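Succinoglycan biosynthesis protein (Bacillus cereus ATCC 14579, PDB 2RAD) binds calcium and belongs to the erythromycin esterase-like family, probably acting as a hydrolase, though its substrate is not established. Local coordinates at residues W116-E121 with I173-E178. Sequence-based numbering, arbitrary orientation.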
loop_
_atom_site.group_PDB
_atom_site.type_symbol
_atom_site.label_atom_id
_atom_site.label_comp_id
_atom_site.label_asym_id
_atom_site.label_seq_id
_atom_site.Cartn_x
_atom_site.Cartn_y
_atom_site.Cartn_z
ATOM N N TRP A 116 7.777 -6.319 -2.075
ATOM C CA TRP A 116 7.368 -7.277 -3.096
ATOM C C TRP A 116 7.880 -8.670 -2.759
ATOM O O TRP A 116 7.156 -9.665 -2.910
ATOM C CB TRP A 116 7.907 -6.847 -4.471
ATOM C CG TRP A 116 7.774 -7.905 -5.536
ATOM C CD1 TRP A 116 8.569 -8.997 -5.706
ATOM C CD2 TRP A 116 6.735 -8.014 -6.524
ATOM N NE1 TRP A 116 8.092 -9.783 -6.729
ATOM C CE2 TRP A 116 6.967 -9.200 -7.248
ATOM C CE3 TRP A 116 5.630 -7.223 -6.865
ATOM C CZ2 TRP A 116 6.132 -9.618 -8.294
ATOM C CZ3 TRP A 116 4.796 -7.641 -7.910
ATOM C CH2 TRP A 116 5.056 -8.826 -8.607
ATOM N N ASP A 117 9.132 -8.737 -2.315
ATOM C CA ASP A 117 9.733 -10.021 -1.970
ATOM C C ASP A 117 9.068 -10.670 -0.748
ATOM O O ASP A 117 8.649 -11.831 -0.803
ATOM C CB ASP A 117 11.266 -9.882 -1.768
ATOM C CG ASP A 117 11.663 -8.780 -0.769
ATOM O OD1 ASP A 117 10.785 -8.136 -0.175
ATOM O OD2 ASP A 117 12.880 -8.566 -0.577
ATOM N N ARG A 118 8.951 -9.914 0.340
ATOM C CA ARG A 118 8.334 -10.427 1.544
ATOM C C ARG A 118 6.948 -10.964 1.242
ATOM O O ARG A 118 6.550 -11.982 1.792
ATOM C CB ARG A 118 8.246 -9.334 2.594
ATOM C CG ARG A 118 9.588 -8.813 3.033
ATOM C CD ARG A 118 9.400 -7.541 3.819
ATOM N NE ARG A 118 9.936 -7.632 5.170
ATOM C CZ ARG A 118 11.229 -7.575 5.458
ATOM N NH1 ARG A 118 12.120 -7.426 4.480
ATOM N NH2 ARG A 118 11.627 -7.644 6.721
ATOM N N ALA A 119 6.219 -10.285 0.362
ATOM C CA ALA A 119 4.861 -10.696 0.001
ATOM C C ALA A 119 4.809 -12.046 -0.732
ATOM O O ALA A 119 3.768 -12.706 -0.788
ATOM C CB ALA A 119 4.204 -9.606 -0.843
ATOM N N LEU A 120 5.937 -12.441 -1.310
ATOM C CA LEU A 120 6.031 -13.716 -2.001
ATOM C C LEU A 120 5.769 -14.855 -0.989
ATOM O O LEU A 120 5.227 -15.909 -1.342
ATOM C CB LEU A 120 7.417 -13.854 -2.638
ATOM C CG LEU A 120 7.635 -13.146 -3.977
ATOM C CD1 LEU A 120 9.104 -13.155 -4.374
ATOM C CD2 LEU A 120 6.808 -13.842 -5.046
ATOM N N GLU A 121 6.160 -14.627 0.265
ATOM C CA GLU A 121 5.950 -15.597 1.328
ATOM C C GLU A 121 4.577 -15.349 1.938
ATOM O O GLU A 121 4.036 -16.202 2.629
ATOM C CB GLU A 121 7.021 -15.464 2.417
ATOM C CG GLU A 121 8.392 -16.055 2.068
ATOM C CD GLU A 121 8.411 -17.596 2.041
ATOM O OE1 GLU A 121 7.778 -18.201 1.142
ATOM O OE2 GLU A 121 9.058 -18.205 2.929
ATOM N N ILE A 173 9.769 -1.755 -2.481
ATOM C CA ILE A 173 11.024 -2.336 -2.919
ATOM C C ILE A 173 12.197 -1.898 -2.045
ATOM O O ILE A 173 13.222 -1.456 -2.552
ATOM C CB ILE A 173 11.326 -1.910 -4.353
ATOM C CG1 ILE A 173 11.022 -0.409 -4.493
ATOM C CG2 ILE A 173 10.538 -2.785 -5.322
ATOM C CD1 ILE A 173 11.893 0.334 -5.481
ATOM N N GLN A 174 12.063 -2.027 -0.736
ATOM C CA GLN A 174 13.135 -1.625 0.151
ATOM C C GLN A 174 14.150 -2.736 0.405
ATOM O O GLN A 174 14.884 -2.710 1.392
ATOM C CB GLN A 174 12.525 -1.113 1.451
ATOM C CG GLN A 174 11.777 0.213 1.251
ATOM C CD GLN A 174 10.958 0.642 2.467
ATOM O OE1 GLN A 174 11.449 0.615 3.603
ATOM N NE2 GLN A 174 9.705 1.052 2.230
ATOM N N SER A 175 14.204 -3.688 -0.524
ATOM C CA SER A 175 15.108 -4.833 -0.452
ATOM C C SER A 175 14.687 -5.773 -1.563
ATOM O O SER A 175 13.631 -5.590 -2.150
ATOM C CB SER A 175 14.949 -5.569 0.878
ATOM O OG SER A 175 13.668 -6.179 0.977
ATOM N N VAL A 176 15.501 -6.775 -1.857
ATOM C CA VAL A 176 15.155 -7.758 -2.878
ATOM C C VAL A 176 15.826 -9.045 -2.448
ATOM O O VAL A 176 16.992 -9.257 -2.752
ATOM C CB VAL A 176 15.683 -7.367 -4.273
ATOM C CG1 VAL A 176 15.043 -8.244 -5.325
ATOM C CG2 VAL A 176 15.379 -5.920 -4.573
ATOM N N ASN A 177 15.090 -9.893 -1.731
ATOM C CA ASN A 177 15.625 -11.165 -1.224
ATOM C C ASN A 177 15.748 -12.271 -2.274
ATOM O O ASN A 177 15.290 -12.122 -3.402
ATOM C CB ASN A 177 14.771 -11.671 -0.049
ATOM C CG ASN A 177 13.381 -12.126 -0.480
ATOM O OD1 ASN A 177 13.195 -12.624 -1.591
ATOM N ND2 ASN A 177 12.401 -11.973 0.406
ATOM N N GLU A 178 16.352 -13.392 -1.889
ATOM C CA GLU A 178 16.551 -14.508 -2.813
ATOM C C GLU A 178 15.281 -15.135 -3.402
ATOM O O GLU A 178 15.339 -15.794 -4.437
ATOM C CB GLU A 178 17.449 -15.591 -2.170
ATOM C CG GLU A 178 18.914 -15.122 -1.917
ATOM C CD GLU A 178 19.937 -16.269 -1.724
ATOM O OE1 GLU A 178 20.169 -17.054 -2.684
ATOM O OE2 GLU A 178 20.525 -16.379 -0.617
#
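Asp117 reaches out of helix 116-128 and puts a single carboxylate oxygen against segment 173-178, which runs through the loop between strand 167-172 and helix 178-190, a clear example of one acidic side chain tying a helix to a neighbouring loop. Its OD2 accepts two bonds from different directions. The hydroxyl OG of Ser175 donates to the syn lone pair, on the side of the other oxygen, at 3.0 Å from OD2 of Asp117. The backbone N of Asn177 takes the anti lone pair, lying 2.8 Å from OD2 of Asp117 with an N-H...O angle of 149°. The second oxygen, OD1 of Asp117, turns back to its own helix: the N of Arg118 meets it from above the carboxylate plane. With CG set between the backbone N and the carbonyl carbon (chi1 53°), the carboxylate can serve helix and loop at once, and these three bonds restrict its rotation.

Both segments follow neighbouring parallel strands, 109-112 and 167-172, at one edge of the main mixed sheet, so the contact joins two loop-helix connections beyond the strand ends. Asn177 is the N-cap of helix 178-190, its OD1 accepting a weak bond from the N of Asn179.

The same asparagine lays its amide obliquely against Asp117, the amide and carboxylate planes 27° apart, with ND2 of Asn177 3.2 Å from CB of Asp117. Val176 turns its side chain away from the helix. At the partly exposed margin, the guanidinium of Arg118 presents its edge to Ser175, NH1 of Arg118 lying 4.0 Å from OG of Ser175.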